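Local coordinates for tailspike protein (PDB 6E1R), which probably binds and hydrolyses the capsule polysaccharide of its Acinetobacter host, as tailspike depolymerases of other phages do, at residues 200-205 with 224-229; 144-149 with 177-182; 204-209 with 233-238; 166-171 with 194-199. One frame throughout, in Å; residues are numbered along the deposited sequence.

Overall arrangement
The four contacts lie in the parallel beta-helix of the tailspike, between coils that follow one another in the chain. From the N terminus, interaction 2 opens at 144-149 and interaction 4 at 166-171. Interaction 2 closes at 177-182, joining the turn after strand 142-146 to strand 178-184 on another face. Interaction 4 closes at 194-199, so these two cross. It pairs strands 164-167 and 169-173 with strands 189-196 and 199-200 of the next coil. Interactions 1 and 3 then start from one stretch and share Leu-204 and Arg-205. Interaction 1 closes at 224-229, joining two loops. Interaction 3 closes at 233-238, pairing strands of two coils. Thr-180 OG1 meets Tyr-206 O directly.

Interaction 1: 200-205 with 224-229; sequences FDRSLR and TYMSTT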
loop_
_atom_site.group_PDB
_atom_site.type_symbol
_atom_site.label_atom_id
_atom_site.label_comp_id
_atom_site.label_asym_id
_atom_site.label_seq_id
_atom_site.Cartn_x
_atom_site.Cartn_y
_atom_site.Cartn_z
ATOM N N PHE A 200 -5.749 19.679 15.152
ATOM C CA PHE A 200 -5.163 19.770 16.483
ATOM C C PHE A 200 -4.230 20.972 16.501
ATOM O O PHE A 200 -3.156 20.942 15.889
ATOM C CB PHE A 200 -4.433 18.478 16.848
ATOM C CG PHE A 200 -5.340 17.281 16.935
ATOM C CD1 PHE A 200 -5.727 16.600 15.790
ATOM C CD2 PHE A 200 -5.816 16.845 18.161
ATOM C CE1 PHE A 200 -6.567 15.504 15.869
ATOM C CE2 PHE A 200 -6.655 15.749 18.245
ATOM C CZ PHE A 200 -7.031 15.077 17.098
ATOM N N ASP A 201 -4.648 22.029 17.192
ATOM C CA ASP A 201 -3.893 23.271 17.205
ATOM C C ASP A 201 -2.578 23.093 17.953
ATOM O O ASP A 201 -2.487 22.341 18.928
ATOM C CB ASP A 201 -4.727 24.384 17.846
ATOM C CG ASP A 201 -4.172 25.767 17.568
ATOM O OD1 ASP A 201 -3.096 26.097 18.108
ATOM O OD2 ASP A 201 -4.810 26.523 16.805
ATOM N N ARG A 202 -1.551 23.805 17.485
ATOM C CA ARG A 202 -0.230 23.711 18.093
ATOM C C ARG A 202 -0.185 24.310 19.491
ATOM O O ARG A 202 0.802 24.101 20.205
ATOM C CB ARG A 202 0.802 24.404 17.203
ATOM C CG ARG A 202 2.116 23.658 17.065
ATOM C CD ARG A 202 3.149 24.522 16.365
ATOM N NE ARG A 202 2.590 25.220 15.210
ATOM C CZ ARG A 202 3.090 26.341 14.700
ATOM N NH1 ARG A 202 4.163 26.900 15.244
ATOM N NH2 ARG A 202 2.516 26.908 13.648
ATOM N N SER A 203 -1.222 25.047 19.895
ATOM C CA SER A 203 -1.290 25.572 21.251
ATOM C C SER A 203 -1.418 24.465 22.287
ATOM O O SER A 203 -1.061 24.675 23.451
ATOM C CB SER A 203 -2.463 26.546 21.379
ATOM O OG SER A 203 -3.675 25.944 20.956
ATOM N N LEU A 204 -1.918 23.299 21.889
ATOM C CA LEU A 204 -2.028 22.171 22.799
ATOM C C LEU A 204 -0.646 21.667 23.197
ATOM O O LEU A 204 0.314 21.737 22.425
ATOM C CB LEU A 204 -2.816 21.037 22.143
ATOM C CG LEU A 204 -4.302 21.261 21.869
ATOM C CD1 LEU A 204 -4.837 20.167 20.954
ATOM C CD2 LEU A 204 -5.089 21.312 23.168
ATOM N N ARG A 205 -0.551 21.156 24.427
ATOM C CA ARG A 205 0.674 20.485 24.847
ATOM C C ARG A 205 0.804 19.122 24.180
ATOM O O ARG A 205 1.888 18.748 23.716
ATOM C CB ARG A 205 0.704 20.352 26.369
ATOM C CG ARG A 205 1.951 19.676 26.909
ATOM C CD ARG A 205 3.211 20.420 26.509
ATOM N NE ARG A 205 4.411 19.749 26.996
ATOM C CZ ARG A 205 5.068 18.814 26.318
ATOM N NH1 ARG A 205 4.637 18.435 25.123
ATOM N NH2 ARG A 205 6.153 18.254 26.836
ATOM N N THR A 224 -0.180 22.417 12.383
ATOM C CA THR A 224 0.066 23.368 11.303
ATOM C C THR A 224 -0.320 24.776 11.732
ATOM O O THR A 224 0.446 25.729 11.544
ATOM C CB THR A 224 -0.696 22.962 10.041
ATOM O OG1 THR A 224 -0.313 21.638 9.653
ATOM C CG2 THR A 224 -0.387 23.923 8.901
ATOM N N TYR A 225 -1.505 24.924 12.314
ATOM C CA TYR A 225 -2.022 26.213 12.742
ATOM C C TYR A 225 -1.836 26.370 14.246
ATOM O O TYR A 225 -1.841 25.391 14.998
ATOM C CB TYR A 225 -3.499 26.358 12.371
ATOM C CG TYR A 225 -3.770 26.145 10.901
ATOM C CD1 TYR A 225 -3.659 27.193 9.996
ATOM C CD2 TYR A 225 -4.128 24.894 10.415
ATOM C CE1 TYR A 225 -3.902 27.002 8.648
ATOM C CE2 TYR A 225 -4.372 24.693 9.069
ATOM C CZ TYR A 225 -4.258 25.751 8.191
ATOM O OH TYR A 225 -4.501 25.557 6.850
HETATM N N MSE A 226 -1.668 27.614 14.677
HETATM C CA MSE A 226 -1.393 27.906 16.078
HETATM C C MSE A 226 -2.156 29.146 16.536
HETATM O O MSE A 226 -1.818 30.266 16.152
HETATM C CB MSE A 226 0.109 28.096 16.290
HETATM C CG MSE A 226 0.559 28.013 17.737
HETATM SE SE MSE A 226 2.382 28.670 17.967
HETATM C CE MSE A 226 3.197 27.084 18.735
ATOM N N SER A 227 -3.185 28.942 17.362
ATOM C CA SER A 227 -4.012 30.063 17.800
ATOM C C SER A 227 -3.251 30.961 18.769
ATOM O O SER A 227 -3.273 32.191 18.638
ATOM C CB SER A 227 -5.302 29.546 18.437
ATOM O OG SER A 227 -5.035 28.875 19.656
ATOM N N THR A 228 -2.574 30.366 19.750
ATOM C CA THR A 228 -1.740 31.105 20.686
ATOM C C THR A 228 -0.383 30.422 20.789
ATOM O O THR A 228 -0.262 29.212 20.582
ATOM C CB THR A 228 -2.400 31.223 22.075
ATOM O OG1 THR A 228 -1.624 32.098 22.904
ATOM C CG2 THR A 228 -2.520 29.865 22.743
ATOM N N THR A 229 0.639 31.215 21.109
ATOM C CA THR A 229 2.012 30.721 21.106
ATOM C C THR A 229 2.224 29.650 22.169
ATOM O O THR A 229 1.788 29.788 23.315
ATOM C CB THR A 229 2.990 31.876 21.331
ATOM O OG1 THR A 229 2.260 33.073 21.626
ATOM C CG2 THR A 229 3.842 32.101 20.091
#
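Asp-201 reaches across to Ser-227 with a buried carboxylate. Its OD1 accepts the backbone N of Ser-227 at 2.9 Å on the syn lone pair. OD2 takes a weak second bond from the same N. CG stands anti to the backbone N (chi1 -165°), which brings the carboxylate to Ser-227 N. OD1 also serves its own loop. The backbone N of Ser-203 sits on its anti lone pair and makes an Asx turn, while Ser-203 OG comes from above the carboxylate plane. Three donors thus grip one oxygen.

Arg-202 gives two more bonds. Its backbone N meets Tyr-225 O at 3.0 Å. Its NH2 meets Thr-224 O at 3.2 Å, with the oxygen in the guanidinium plane. NE bonds Gly-223 O.

Van der Waals contacts complete the join. Met-226, a selenomethionine, crosses the Arg-202 side chain at about a right angle. Its CB lies over one guanidinium face, and its CE is 3.5 Å from Arg-202 CD. Ser-203 CB touches Thr-228 CG2 at 3.6 Å.

The two loops follow strands 199-200 and 221-222, which are neighbours in the beta-helix. Strand 169-173 flanks Asp-201, and Tyr-225 OH bonds Gln-192 of the second subunit.

Interaction 2: 144-149 with 177-182; sequences ITATAD and GTATAF
Asp-149 and Ala-179 share the one hydrogen bond between these segments. The backbone N of Ala-179 gives it to Asp-149 OD1 at 2.8 Å. The bond is nearly straight, with 166° at the hydrogen. The donor comes to the anti side of OD1, somewhat out of the carboxylate plane.

The torsions of Asp-149 account for this reach. CG stands anti to the backbone N (chi1 -167°), beside the carbonyl carbon. OD1 then turns back to nearly eclipse CA (chi2 8°), and this is the oxygen that meets Ala-179.

Thr-178 lies against the same carboxylate, and the two side chains cross obliquely. Its CB is 3.7 Å from Asp-149 OD1. Its methyl CG2 is beside its own backbone N and comes to 4.2 Å from Asp-149 CG. The hydroxyl OG1 takes the crowded position between N and the carbonyl carbon. There it is hydrogen-bonded to Thr-175 O, so it is engaged within its own loop.

The rest of the contact is small and apolar. The methyl of Ala-179 meets the methyl of Ala-146, CB to CB at 3.7 Å. The same CB also lies 3.3 Å from Ala-148 O. Ala-146 points its methyl toward the other segment, whereas Ala-148 points away and offers its carbonyl.

The contact joins two faces of the parallel beta-helix at a corner. Strand 142-146 pairs with strand 169-173 on one face. Strand 178-184 pairs with strand 151-155 on another, and Ile-152 of that strand also touches Ala-146.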
loop_
_atom_site.group_PDB
_atom_site.type_symbol
_atom_site.label_atom_id
_atom_site.label_comp_id
_atom_site.label_asym_id
_atom_site.label_seq_id
_atom_site.Cartn_x
_atom_site.Cartn_y
_atom_site.Cartn_z
ATOM N N ILE A 144 -13.142 23.413 19.738
ATOM C CA ILE A 144 -13.344 23.293 21.178
ATOM C C ILE A 144 -12.033 23.682 21.848
ATOM O O ILE A 144 -11.008 23.023 21.639
ATOM C CB ILE A 144 -13.760 21.872 21.597
ATOM C CG1 ILE A 144 -15.051 21.453 20.892
ATOM C CG2 ILE A 144 -13.927 21.793 23.108
ATOM C CD1 ILE A 144 -15.599 20.120 21.363
ATOM N N THR A 145 -12.065 24.740 22.652
ATOM C CA THR A 145 -10.876 25.280 23.296
ATOM C C THR A 145 -10.877 24.932 24.778
ATOM O O THR A 145 -11.910 25.028 25.449
ATOM C CB THR A 145 -10.799 26.801 23.115
ATOM O OG1 THR A 145 -10.900 27.124 21.723
ATOM C CG2 THR A 145 -9.482 27.341 23.655
ATOM N N ALA A 146 -9.713 24.531 25.285
ATOM C CA ALA A 146 -9.533 24.212 26.697
ATOM C C ALA A 146 -8.947 25.433 27.397
ATOM O O ALA A 146 -7.811 25.832 27.117
ATOM C CB ALA A 146 -8.633 22.992 26.870
ATOM N N THR A 147 -9.721 26.022 28.304
ATOM C CA THR A 147 -9.311 27.209 29.039
ATOM C C THR A 147 -8.526 26.882 30.305
ATOM O O THR A 147 -8.253 27.787 31.101
ATOM C CB THR A 147 -10.533 28.062 29.389
ATOM O OG1 THR A 147 -11.486 27.267 30.104
ATOM C CG2 THR A 147 -11.180 28.606 28.123
ATOM N N ALA A 148 -8.163 25.619 30.508
ATOM C CA ALA A 148 -7.340 25.210 31.636
ATOM C C ALA A 148 -6.385 24.117 31.176
ATOM O O ALA A 148 -6.476 23.612 30.054
ATOM C CB ALA A 148 -8.195 24.723 32.813
ATOM N N ASP A 149 -5.453 23.752 32.058
ATOM C CA ASP A 149 -4.497 22.685 31.771
ATOM C C ASP A 149 -5.143 21.323 32.043
ATOM O O ASP A 149 -4.738 20.562 32.921
ATOM C CB ASP A 149 -3.229 22.877 32.593
ATOM C CG ASP A 149 -2.090 21.995 32.125
ATOM O OD1 ASP A 149 -2.234 21.346 31.068
ATOM O OD2 ASP A 149 -1.053 21.948 32.818
ATOM N N GLY A 177 0.850 25.579 25.239
ATOM C CA GLY A 177 1.614 24.591 25.973
ATOM C C GLY A 177 0.881 23.938 27.117
ATOM O O GLY A 177 1.523 23.399 28.023
ATOM N N THR A 178 -0.448 23.966 27.103
ATOM C CA THR A 178 -1.253 23.370 28.155
ATOM C C THR A 178 -2.342 22.510 27.528
ATOM O O THR A 178 -2.635 22.614 26.334
ATOM C CB THR A 178 -1.890 24.433 29.065
ATOM O OG1 THR A 178 -2.699 25.318 28.280
ATOM C CG2 THR A 178 -0.820 25.234 29.789
ATOM N N ALA A 179 -2.918 21.640 28.358
ATOM C CA ALA A 179 -4.095 20.852 28.012
ATOM C C ALA A 179 -3.844 19.875 26.869
ATOM O O ALA A 179 -2.734 19.791 26.332
ATOM C CB ALA A 179 -5.265 21.773 27.657
ATOM N N THR A 180 -4.883 19.130 26.502
ATOM C CA THR A 180 -4.835 18.177 25.404
ATOM C C THR A 180 -6.266 17.848 25.010
ATOM O O THR A 180 -7.208 18.111 25.760
ATOM C CB THR A 180 -4.069 16.902 25.782
ATOM O OG1 THR A 180 -4.059 16.001 24.668
ATOM C CG2 THR A 180 -4.717 16.216 26.971
ATOM N N ALA A 181 -6.419 17.268 23.821
ATOM C CA ALA A 181 -7.752 16.882 23.374
ATOM C C ALA A 181 -8.244 15.619 24.069
ATOM O O ALA A 181 -9.445 15.492 24.333
ATOM C CB ALA A 181 -7.766 16.685 21.857
ATOM N N PHE A 182 -7.344 14.685 24.375
ATOM C CA PHE A 182 -7.716 13.423 24.997
ATOM C C PHE A 182 -6.636 12.986 25.974
ATOM O O PHE A 182 -5.443 13.189 25.727
ATOM C CB PHE A 182 -7.932 12.320 23.950
ATOM C CG PHE A 182 -9.053 12.602 22.994
ATOM C CD1 PHE A 182 -8.817 13.274 21.806
ATOM C CD2 PHE A 182 -10.342 12.191 23.281
ATOM C CE1 PHE A 182 -9.847 13.537 20.923
ATOM C CE2 PHE A 182 -11.377 12.450 22.403
ATOM C CZ PHE A 182 -11.128 13.122 21.222
#

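Interaction 3: 204-209 with 233-238; sequences LRYGID and GFKAIR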
loop_
_atom_site.group_PDB
_atom_site.type_symbol
_atom_site.label_atom_id
_atom_site.label_comp_id
_atom_site.label_asym_id
_atom_site.label_seq_id
_atom_site.Cartn_x
_atom_site.Cartn_y
_atom_site.Cartn_z
ATOM N N LEU A 204 -1.918 23.299 21.889
ATOM C CA LEU A 204 -2.028 22.171 22.799
ATOM C C LEU A 204 -0.646 21.667 23.197
ATOM O O LEU A 204 0.314 21.737 22.425
ATOM C CB LEU A 204 -2.816 21.037 22.143
ATOM C CG LEU A 204 -4.302 21.261 21.869
ATOM C CD1 LEU A 204 -4.837 20.167 20.954
ATOM C CD2 LEU A 204 -5.089 21.312 23.168
ATOM N N ARG A 205 -0.551 21.156 24.427
ATOM C CA ARG A 205 0.674 20.485 24.847
ATOM C C ARG A 205 0.804 19.122 24.180
ATOM O O ARG A 205 1.888 18.748 23.716
ATOM C CB ARG A 205 0.704 20.352 26.369
ATOM C CG ARG A 205 1.951 19.676 26.909
ATOM C CD ARG A 205 3.211 20.420 26.509
ATOM N NE ARG A 205 4.411 19.749 26.996
ATOM C CZ ARG A 205 5.068 18.814 26.318
ATOM N NH1 ARG A 205 4.637 18.435 25.123
ATOM N NH2 ARG A 205 6.153 18.254 26.836
ATOM N N TYR A 206 -0.293 18.370 24.118
ATOM C CA TYR A 206 -0.358 17.112 23.389
ATOM C C TYR A 206 -1.602 17.123 22.516
ATOM O O TYR A 206 -2.677 17.519 22.974
ATOM C CB TYR A 206 -0.401 15.910 24.339
ATOM C CG TYR A 206 0.719 15.876 25.351
ATOM C CD1 TYR A 206 1.970 15.378 25.016
ATOM C CD2 TYR A 206 0.519 16.335 26.645
ATOM C CE1 TYR A 206 2.994 15.344 25.942
ATOM C CE2 TYR A 206 1.535 16.304 27.578
ATOM C CZ TYR A 206 2.770 15.809 27.221
ATOM O OH TYR A 206 3.783 15.778 28.151
ATOM N N GLY A 207 -1.453 16.703 21.264
ATOM C CA GLY A 207 -2.609 16.562 20.402
ATOM C C GLY A 207 -3.547 15.502 20.938
ATOM O O GLY A 207 -4.730 15.764 21.174
ATOM N N ILE A 208 -3.021 14.293 21.134
ATOM C CA ILE A 208 -3.754 13.192 21.749
ATOM C C ILE A 208 -2.830 12.529 22.760
ATOM O O ILE A 208 -1.759 12.034 22.391
ATOM C CB ILE A 208 -4.242 12.161 20.717
ATOM C CG1 ILE A 208 -5.247 12.794 19.753
ATOM C CG2 ILE A 208 -4.858 10.961 21.419
ATOM C CD1 ILE A 208 -5.761 11.839 18.700
ATOM N N ASP A 209 -3.233 12.521 24.031
ATOM C CA ASP A 209 -2.442 11.870 25.068
ATOM C C ASP A 209 -3.221 10.717 25.690
ATOM O O ASP A 209 -3.258 10.574 26.917
ATOM C CB ASP A 209 -2.019 12.877 26.140
ATOM C CG ASP A 209 -0.855 12.379 26.979
ATOM O OD1 ASP A 209 -0.398 11.237 26.750
ATOM O OD2 ASP A 209 -0.397 13.126 27.868
ATOM N N GLY A 233 5.922 23.155 24.505
ATOM C CA GLY A 233 6.154 22.122 23.514
ATOM C C GLY A 233 4.843 21.571 22.993
ATOM O O GLY A 233 3.789 21.687 23.620
ATOM N N PHE A 234 4.909 20.956 21.815
ATOM C CA PHE A 234 3.743 20.333 21.201
ATOM C C PHE A 234 4.134 18.955 20.697
ATOM O O PHE A 234 5.076 18.823 19.908
ATOM C CB PHE A 234 3.192 21.182 20.053
ATOM C CG PHE A 234 2.174 20.466 19.207
ATOM C CD1 PHE A 234 0.862 20.340 19.636
ATOM C CD2 PHE A 234 2.529 19.920 17.984
ATOM C CE1 PHE A 234 -0.076 19.680 18.864
ATOM C CE2 PHE A 234 1.594 19.260 17.207
ATOM C CZ PHE A 234 0.291 19.140 17.648
ATOM N N LYS A 235 3.405 17.939 21.143
ATOM C CA LYS A 235 3.556 16.578 20.655
ATOM C C LYS A 235 2.225 16.136 20.068
ATOM O O LYS A 235 1.171 16.359 20.672
ATOM C CB LYS A 235 4.005 15.625 21.768
ATOM C CG LYS A 235 4.135 14.177 21.317
ATOM C CD LYS A 235 4.676 13.286 22.422
ATOM C CE LYS A 235 6.108 13.662 22.772
ATOM N NZ LYS A 235 6.669 12.810 23.857
ATOM N N ALA A 236 2.276 15.518 18.888
ATOM C CA ALA A 236 1.049 15.135 18.203
ATOM C C ALA A 236 0.318 14.035 18.962
ATOM O O ALA A 236 -0.854 14.186 19.327
ATOM C CB ALA A 236 1.361 14.695 16.773
ATOM N N ILE A 237 0.992 12.915 19.208
ATOM C CA ILE A 237 0.363 11.738 19.796
ATOM C C ILE A 237 1.293 11.125 20.835
ATOM O O ILE A 237 2.501 10.996 20.609
ATOM C CB ILE A 237 -0.009 10.702 18.712
ATOM C CG1 ILE A 237 -1.068 11.278 17.769
ATOM C CG2 ILE A 237 -0.504 9.406 19.338
ATOM C CD1 ILE A 237 -1.388 10.391 16.604
ATOM N N ARG A 238 0.720 10.752 21.981
ATOM C CA ARG A 238 1.412 9.985 23.018
ATOM C C ARG A 238 0.432 8.933 23.523
ATOM O O ARG A 238 -0.489 9.254 24.282
ATOM C CB ARG A 238 1.876 10.842 24.187
ATOM C CG ARG A 238 2.729 10.031 25.160
ATOM C CD ARG A 238 2.803 10.654 26.545
ATOM N NE ARG A 238 3.732 11.763 26.697
ATOM C CZ ARG A 238 3.813 12.490 27.808
ATOM N NH1 ARG A 238 3.016 12.215 28.832
ATOM N NH2 ARG A 238 4.684 13.484 27.898
#
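Arg-205 to Asp-209 pair residue for residue with Phe-234 to Arg-238. They are matching parts of two coils of the parallel beta-helix, and both segments turn a corner here, at Gly-207 and Ala-236.

The tight part is the backbone. Lys-235 N bonds Arg-205 O, and Gly-207 N bonds Lys-235 O at 2.7 Å. Past the corner, Ile-208 N bonds Ala-236 O, and Arg-238 N bonds Ile-208 O at 2.8 Å. Ile-208 and Ile-237 put their side chains on the same buried face, with Ile-208 CB 4.4 Å from Ile-237 CG1. Phe-234 is buried too, and Leu-204 O lies in its plane at the ring edge.

The side carrying Tyr-206 and Arg-238 is partly exposed, and side chains hold it with no hydrogen bond between them across the contact. Tyr-206 sets CE1 over one face of the Arg-238 guanidinium, toward its rim. The two planes are 61° apart, so they do not stack. Tyr-206 CD1 rests on Lys-235 CB at 3.8 Å. Asp-209 runs beside Arg-238, pointing the same way, with a long and uncertain ion pair between them. The stronger partner of Asp-209 is Arg-183.

Arg-205 is partly exposed as well. Its NH1 makes a salt bridge to Asp-263, and Lys-235 NZ bridges to Glu-268. The Arg-205 chain bends at chi2 (59°), placing CD 3.2 Å from Gly-233 O.

Interaction 4: 166-171 with 194-199; sequences FGKLMF and TFDHCV
Phe-166 and Phe-195 lie side by side in adjacent coils of the parallel beta-helix, pointing the same way into its interior. Their planes are 6° apart, but the rings are slid so that they barely overlap. Phe-166 CD1 is 3.8 Å from Phe-195 CE2. Phe-195 also stacks with Phe-217.

Five parallel-strand hydrogen bonds join the backbones, among them Asp-196 N to Phe-166 O at 2.9 Å. The strands break at Lys-168 and His-197, both with positive phi, where each coil passes from one face to the next. Cys-198 SG tucks in at this bend, 3.3 Å from Phe-166 O.

Lys-168 runs beside Asp-196 and His-197, and its NZ makes a salt bridge to Glu-132 of the second subunit. His-197 NE2 bonds Thr-194 OG1 of that subunit, so this corner faces the trimer interface.

Met-170, a selenomethionine, crosses Val-199. Its CB is 3.9 Å from Val-199 O. CG stands anti to the backbone N (chi1 -173°) and lies 3.7 Å from Val-199 CB. The chain then runs extended, with SE at 4.0 Å from Val-199 CG1. The terminal CE meets that same CG1 at 3.7 Å.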
loop_
_atom_site.group_PDB
_atom_site.type_symbol
_atom_site.label_atom_id
_atom_site.label_comp_id
_atom_site.label_asym_id
_atom_site.label_seq_id
_atom_site.Cartn_x
_atom_site.Cartn_y
_atom_site.Cartn_z
ATOM N N PHE A 166 -15.438 11.161 15.840
ATOM C CA PHE A 166 -15.140 12.587 15.933
ATOM C C PHE A 166 -15.004 13.129 14.518
ATOM O O PHE A 166 -14.021 12.839 13.830
ATOM C CB PHE A 166 -13.870 12.830 16.746
ATOM C CG PHE A 166 -13.980 12.380 18.170
ATOM C CD1 PHE A 166 -13.690 11.073 18.521
ATOM C CD2 PHE A 166 -14.385 13.261 19.158
ATOM C CE1 PHE A 166 -13.796 10.654 19.831
ATOM C CE2 PHE A 166 -14.494 12.848 20.468
ATOM C CZ PHE A 166 -14.201 11.542 20.805
ATOM N N GLY A 167 -15.985 13.919 14.091
ATOM C CA GLY A 167 -16.009 14.409 12.729
ATOM C C GLY A 167 -15.877 15.911 12.604
ATOM O O GLY A 167 -16.764 16.660 13.026
ATOM N N LYS A 168 -14.761 16.355 12.027
ATOM C CA LYS A 168 -14.545 17.753 11.660
ATOM C C LYS A 168 -14.656 18.675 12.877
ATOM O O LYS A 168 -15.497 19.575 12.946
ATOM C CB LYS A 168 -15.514 18.159 10.545
ATOM C CG LYS A 168 -15.405 17.241 9.335
ATOM C CD LYS A 168 -16.485 17.488 8.304
ATOM C CE LYS A 168 -16.309 16.553 7.115
ATOM N NZ LYS A 168 -17.437 16.644 6.148
ATOM N N LEU A 169 -13.779 18.427 13.846
ATOM C CA LEU A 169 -13.683 19.223 15.060
ATOM C C LEU A 169 -12.241 19.665 15.258
ATOM O O LEU A 169 -11.307 18.924 14.943
ATOM C CB LEU A 169 -14.165 18.438 16.288
ATOM C CG LEU A 169 -15.654 18.092 16.324
ATOM C CD1 LEU A 169 -15.968 17.177 17.496
ATOM C CD2 LEU A 169 -16.484 19.362 16.401
HETATM N N MSE A 170 -12.067 20.875 15.777
HETATM C CA MSE A 170 -10.737 21.401 16.048
HETATM C C MSE A 170 -10.533 21.559 17.548
HETATM O O MSE A 170 -11.453 21.936 18.269
HETATM C CB MSE A 170 -10.532 22.737 15.334
HETATM C CG MSE A 170 -9.120 23.283 15.423
HETATM SE SE MSE A 170 -8.851 24.795 14.224
HETATM C CE MSE A 170 -6.954 25.118 14.556
ATOM N N PHE A 171 -9.328 21.263 18.024
ATOM C CA PHE A 171 -9.014 21.315 19.445
ATOM C C PHE A 171 -7.926 22.354 19.671
ATOM O O PHE A 171 -6.852 22.274 19.065
ATOM C CB PHE A 171 -8.575 19.941 19.953
ATOM C CG PHE A 171 -9.584 18.858 19.702
ATOM C CD1 PHE A 171 -10.610 18.628 20.603
ATOM C CD2 PHE A 171 -9.516 18.079 18.559
ATOM C CE1 PHE A 171 -11.544 17.635 20.374
ATOM C CE2 PHE A 171 -10.447 17.085 18.324
ATOM C CZ PHE A 171 -11.462 16.863 19.233
ATOM N N THR A 194 -12.912 7.068 15.173
ATOM C CA THR A 194 -12.576 7.631 13.873
ATOM C C THR A 194 -12.414 9.135 14.024
ATOM O O THR A 194 -13.273 9.796 14.616
ATOM C CB THR A 194 -13.655 7.322 12.826
ATOM O OG1 THR A 194 -13.792 5.903 12.678
ATOM C CG2 THR A 194 -13.286 7.936 11.482
ATOM N N PHE A 195 -11.312 9.666 13.508
ATOM C CA PHE A 195 -11.042 11.100 13.513
ATOM C C PHE A 195 -11.072 11.576 12.064
ATOM O O PHE A 195 -10.115 11.370 11.313
ATOM C CB PHE A 195 -9.708 11.400 14.189
ATOM C CG PHE A 195 -9.673 11.028 15.643
ATOM C CD1 PHE A 195 -9.326 9.743 16.036
ATOM C CD2 PHE A 195 -10.005 11.953 16.618
ATOM C CE1 PHE A 195 -9.296 9.395 17.373
ATOM C CE2 PHE A 195 -9.981 11.611 17.958
ATOM C CZ PHE A 195 -9.626 10.330 18.337
ATOM N N ASP A 196 -12.178 12.207 11.676
ATOM C CA ASP A 196 -12.406 12.640 10.301
ATOM C C ASP A 196 -12.141 14.139 10.203
ATOM O O ASP A 196 -12.919 14.947 10.719
ATOM C CB ASP A 196 -13.829 12.303 9.861
ATOM C CG ASP A 196 -14.095 12.658 8.409
ATOM O OD1 ASP A 196 -13.138 13.004 7.686
ATOM O OD2 ASP A 196 -15.269 12.588 7.990
ATOM N N HIS A 197 -11.038 14.501 9.542
ATOM C CA HIS A 197 -10.689 15.900 9.278
ATOM C C HIS A 197 -10.628 16.724 10.561
ATOM O O HIS A 197 -10.988 17.902 10.582
ATOM C CB HIS A 197 -11.656 16.536 8.276
ATOM C CG HIS A 197 -11.529 16.001 6.884
ATOM N ND1 HIS A 197 -11.927 14.729 6.534
ATOM C CD2 HIS A 197 -11.050 16.570 5.752
ATOM C CE1 HIS A 197 -11.697 14.536 5.247
ATOM N NE2 HIS A 197 -11.166 15.638 4.749
ATOM N N CYS A 198 -10.159 16.107 11.643
ATOM C CA CYS A 198 -9.996 16.826 12.896
ATOM C C CYS A 198 -8.660 17.555 12.914
ATOM O O CYS A 198 -7.638 17.023 12.473
ATOM C CB CYS A 198 -10.099 15.875 14.088
ATOM S SG CYS A 198 -11.747 15.160 14.327
ATOM N N VAL A 199 -8.674 18.781 13.425
ATOM C CA VAL A 199 -7.494 19.630 13.477
ATOM C C VAL A 199 -7.056 19.756 14.928
ATOM O O VAL A 199 -7.889 19.909 15.829
ATOM C CB VAL A 199 -7.769 21.016 12.860
ATOM C CG1 VAL A 199 -6.520 21.882 12.902
ATOM C CG2 VAL A 199 -8.277 20.868 11.435
#